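PDB 7A0H: F-actin-capping protein subunit alpha from Plasmodium berghei, which caps actin filaments as an asymmetric homodimer, probably by binding their fast-growing barbed ends and blocking the exchange of subunits there. Local coordinates for the interface of chains A and B. Sequence-based numbering; all coordinates share one arbitrary frame. Chains: chain A/B, F-actin-capping protein subunit alpha.

Contact 1: the interface of chains A and B. Residues chain A 272, 276-277, 282; chain B 219, 266, 269-270, 273.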
loop_
_atom_site.group_PDB
_atom_site.type_symbol
_atom_site.label_atom_id
_atom_site.label_comp_id
_atom_site.label_asym_id
_atom_site.label_seq_id
_atom_site.Cartn_x
_atom_site.Cartn_y
_atom_site.Cartn_z
ATOM N N THR A 272 -14.171 -4.938 14.528
ATOM C CA THR A 272 -14.905 -6.181 14.288
ATOM C C THR A 272 -16.338 -5.917 13.816
ATOM O O THR A 272 -17.207 -6.764 13.993
ATOM C CB THR A 272 -14.925 -7.112 15.499
ATOM O OG1 THR A 272 -13.590 -7.307 15.979
ATOM C CG2 THR A 272 -15.475 -8.495 15.081
ATOM N N LEU A 276 -16.787 -5.412 7.248
ATOM C CA LEU A 276 -15.356 -5.137 7.242
ATOM C C LEU A 276 -14.782 -5.016 5.837
ATOM O O LEU A 276 -13.983 -4.108 5.543
ATOM C CB LEU A 276 -14.620 -6.244 7.988
ATOM C CG LEU A 276 -14.660 -6.223 9.505
ATOM C CD1 LEU A 276 -13.495 -6.998 10.080
ATOM C CD2 LEU A 276 -14.618 -4.825 9.974
ATOM N N ILE A 277 -15.170 -5.938 4.965
ATOM C CA ILE A 277 -14.645 -5.993 3.611
ATOM C C ILE A 277 -14.839 -4.651 2.935
ATOM O O ILE A 277 -13.909 -4.098 2.330
ATOM C CB ILE A 277 -15.354 -7.125 2.851
ATOM C CG1 ILE A 277 -15.071 -8.432 3.595
ATOM C CG2 ILE A 277 -14.862 -7.189 1.452
ATOM C CD1 ILE A 277 -16.306 -9.175 3.968
ATOM N N LYS A 282 -10.575 -0.471 9.071
ATOM C CA LYS A 282 -10.379 -1.771 9.695
ATOM C C LYS A 282 -9.606 -1.658 10.992
ATOM O O LYS A 282 -9.671 -2.555 11.842
ATOM C CB LYS A 282 -9.679 -2.719 8.718
ATOM C CG LYS A 282 -10.552 -3.044 7.462
ATOM C CD LYS A 282 -9.800 -3.957 6.542
ATOM C CE LYS A 282 -10.662 -4.361 5.294
ATOM N NZ LYS A 282 -11.302 -3.169 4.620
ATOM N N TYR B 219 -6.751 -3.217 1.965
ATOM C CA TYR B 219 -7.035 -2.237 2.984
ATOM C C TYR B 219 -7.062 -0.828 2.419
ATOM O O TYR B 219 -6.239 -0.442 1.584
ATOM C CB TYR B 219 -5.997 -2.335 4.093
ATOM C CG TYR B 219 -6.192 -3.443 5.083
ATOM C CD1 TYR B 219 -6.344 -4.742 4.684
ATOM C CD2 TYR B 219 -6.205 -3.182 6.442
ATOM C CE1 TYR B 219 -6.504 -5.752 5.612
ATOM C CE2 TYR B 219 -6.361 -4.172 7.348
ATOM C CZ TYR B 219 -6.506 -5.459 6.940
ATOM O OH TYR B 219 -6.652 -6.443 7.875
ATOM N N ASN B 266 -14.016 -12.551 7.959
ATOM C CA ASN B 266 -14.045 -11.505 8.965
ATOM C C ASN B 266 -13.179 -11.838 10.166
ATOM O O ASN B 266 -12.704 -10.914 10.836
ATOM C CB ASN B 266 -15.470 -11.197 9.397
ATOM C CG ASN B 266 -16.193 -10.325 8.390
ATOM O OD1 ASN B 266 -15.595 -9.850 7.426
ATOM N ND2 ASN B 266 -17.471 -10.091 8.614
ATOM N N ILE B 269 -9.596 -10.886 8.611
ATOM C CA ILE B 269 -9.333 -9.465 8.572
ATOM C C ILE B 269 -8.925 -8.985 9.952
ATOM O O ILE B 269 -7.832 -8.447 10.142
ATOM C CB ILE B 269 -10.565 -8.726 8.043
ATOM C CG1 ILE B 269 -10.782 -9.062 6.561
ATOM C CG2 ILE B 269 -10.416 -7.258 8.234
ATOM C CD1 ILE B 269 -12.086 -8.577 6.018
ATOM N N ALA B 270 -9.744 -9.299 10.949
ATOM C CA ALA B 270 -9.503 -8.816 12.287
ATOM C C ALA B 270 -8.182 -9.334 12.793
ATOM O O ALA B 270 -7.452 -8.616 13.494
ATOM C CB ALA B 270 -10.627 -9.257 13.217
ATOM N N SER B 273 -5.528 -7.089 10.862
ATOM C CA SER B 273 -5.608 -5.766 11.433
ATOM C C SER B 273 -4.931 -5.734 12.781
ATOM O O SER B 273 -4.162 -4.811 13.100
ATOM C CB SER B 273 -7.061 -5.382 11.566
ATOM O OG SER B 273 -7.691 -5.208 10.335
#
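The side-chain hydroxyl OG of B:Ser273 lies 3.6 Å from CB of A:Lys282 and is gripped within its own chain. It hydrogen-bonds the phenol OH of B:Tyr219 at 2.9 Å, with a weaker bond from OG to the backbone O of B:Ile269. The OH-OG bond ties the tyrosine to helix 243-281 of chain B, the long C-terminal helix of this capping protein alpha-family subunit, and probably helps hold its ring for the contact with chain A.

A:Lys282 uses that ring. Its CD sits over the centre of B:Tyr219, 3.5 Å above the plane, in a CH-pi contact, and the lysine chain crosses the ring at a slant. The chain stays extended as far as CE and then bends (chi4 49°), which swings the side-chain nitrogen NZ back onto its own subunit. There NZ donates to the backbone O of A:Leu276 at 3.0 Å, tilted 25° from the carbonyl plane. This bond closes the loop on itself: the aliphatic stem faces chain B while the amine end bonds within chain A.

Next to the lysine, A:Leu276 and B:Ile269 run past one another in opposite directions, and methyl CD1 of the leucine meets CG2 of the isoleucine at 3.6 Å. The same CG2 also faces the lysine stem. The other branch of B:Ile269 reaches across A:Ile277 at about a right angle, bringing CD1 to 3.8 Å from its CG1. One turn back along the helix, the amide oxygen OD1 of B:Asn266 lies 3.6 Å from CD1 of A:Ile277. B:Ala270 lies loosely beside the leucine, and A:Thr272 faces that alanine.

Contact 2: the interface of chains A and B. Residues chain A 33-34; chain B 7-8, 11, 35.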
loop_
_atom_site.group_PDB
_atom_site.type_symbol
_atom_site.label_atom_id
_atom_site.label_comp_id
_atom_site.label_asym_id
_atom_site.label_seq_id
_atom_site.Cartn_x
_atom_site.Cartn_y
_atom_site.Cartn_z
ATOM N N THR A 33 17.368 -0.169 -16.751
ATOM C CA THR A 33 17.636 -1.157 -17.793
ATOM C C THR A 33 16.808 -0.870 -19.046
ATOM O O THR A 33 17.302 -0.990 -20.174
ATOM C CB THR A 33 17.351 -2.579 -17.292
ATOM O OG1 THR A 33 15.943 -2.780 -17.124
ATOM C CG2 THR A 33 18.049 -2.861 -15.967
ATOM N N ILE A 34 15.553 -0.473 -18.863
ATOM C CA ILE A 34 14.684 -0.166 -19.984
ATOM C C ILE A 34 15.042 1.189 -20.576
ATOM O O ILE A 34 15.202 1.336 -21.787
ATOM C CB ILE A 34 13.213 -0.205 -19.535
ATOM C CG1 ILE A 34 12.820 -1.560 -18.929
ATOM C CG2 ILE A 34 12.304 0.106 -20.693
ATOM C CD1 ILE A 34 13.118 -2.759 -19.771
ATOM N N GLU B 7 14.327 -7.696 -23.180
ATOM C CA GLU B 7 14.346 -7.396 -21.747
ATOM C C GLU B 7 13.183 -6.501 -21.344
ATOM O O GLU B 7 12.745 -6.522 -20.187
ATOM C CB GLU B 7 15.652 -6.695 -21.363
ATOM C CG GLU B 7 16.897 -7.520 -21.588
ATOM C CD GLU B 7 16.929 -8.780 -20.745
ATOM O OE1 GLU B 7 16.726 -8.674 -19.510
ATOM O OE2 GLU B 7 17.144 -9.872 -21.321
ATOM N N LYS B 8 12.707 -5.678 -22.275
ATOM C CA LYS B 8 11.555 -4.830 -22.014
ATOM C C LYS B 8 10.316 -5.658 -21.701
ATOM O O LYS B 8 9.400 -5.168 -21.038
ATOM C CB LYS B 8 11.323 -3.929 -23.228
ATOM C CG LYS B 8 12.540 -3.059 -23.519
ATOM C CD LYS B 8 12.367 -2.127 -24.704
ATOM C CE LYS B 8 13.654 -1.323 -24.915
ATOM N NZ LYS B 8 13.563 -0.336 -26.029
ATOM N N PHE B 11 10.103 -7.272 -17.727
ATOM C CA PHE B 11 9.804 -6.327 -16.658
ATOM C C PHE B 11 8.373 -5.859 -16.707
ATOM O O PHE B 11 7.792 -5.583 -15.657
ATOM C CB PHE B 11 10.841 -5.236 -16.704
ATOM C CG PHE B 11 12.179 -5.777 -16.374
ATOM C CD1 PHE B 11 12.365 -6.394 -15.145
ATOM C CD2 PHE B 11 13.209 -5.796 -17.305
ATOM C CE1 PHE B 11 13.562 -6.963 -14.818
ATOM C CE2 PHE B 11 14.428 -6.362 -16.982
ATOM C CZ PHE B 11 14.606 -6.946 -15.732
ATOM N N PHE B 35 5.083 1.727 -25.403
ATOM C CA PHE B 35 5.719 0.876 -26.395
ATOM C C PHE B 35 4.919 0.748 -27.686
ATOM O O PHE B 35 4.851 -0.330 -28.275
ATOM C CB PHE B 35 5.955 -0.529 -25.861
ATOM C CG PHE B 35 6.805 -0.592 -24.665
ATOM C CD1 PHE B 35 8.157 -0.826 -24.806
ATOM C CD2 PHE B 35 6.258 -0.492 -23.399
ATOM C CE1 PHE B 35 8.958 -0.922 -23.713
ATOM C CE2 PHE B 35 7.054 -0.581 -22.299
ATOM C CZ PHE B 35 8.407 -0.801 -22.453
#
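A:Ile34 reaches B:Lys8 through two torsions: CG1 is anti to the carbonyl carbon, beside the backbone N (chi1 -57°), and chi2 of -53° turns CD1 toward the first turn of helix 7-18 in chain B. On the lysine, CG is likewise anti to the carbonyl carbon (chi1 -59°), the rest of the chain is extended, and its stem passes the isoleucine obliquely.

The tip methyl lands on the backbone of the partner helix. CD1 of A:Ile34 is 3.4 Å from CA of B:Lys8, tighter than an ordinary van der Waals contact, and 3.8 Å from CG of the same lysine. The backbone O of B:Glu7 borders the methyl CD1 at 3.8 Å. From one helical turn further on, B:Phe11 adds CD2 at 3.9 Å from CD1. The isoleucine therefore packs against main chain, lysine stem and ring, and it buries 85 Å², the largest share in this patch.

A:Thr33 extends the contact along B:Phe11. Its hydroxyl OG1 lies 3.9 Å from CE2, above the ring plane but well off its centre, on the same side as the isoleucine methyl. The two side chains cross at about a right angle. On the opposite flank, CZ of B:Phe35 is 4.4 Å from A:Ile34 CG2, while CD of B:Lys8 lies in plane at that ring's edge, leaving the lysine stem between B:Phe35 and A:Ile34.

This apolar helix-helix packing of the asymmetric homodimer hides 184 Å² in all, where the C-terminal end of helix 21-35 in chain A meets helix 7-18 and the loop residue B:Phe35, in the N-terminal helical part of both subunits.

The C-alpha centres of contact 1 and contact 2 are about 38 Å apart, and the two share no residue or secondary-structure element. Contact 1 joins the C-terminal segment of chain A to the long helix and a loop of chain B, whereas contact 2 joins the N-terminal helices. The asymmetry of the homodimer shows in contact 1: in chain A the helix ends at 266 and a short strand, loop and 3-10 turn follow, while chain B remains helical to 281. Both contacts pair different residues of the two copies, and spacing them widely probably helps set the relative orientation of the subunits.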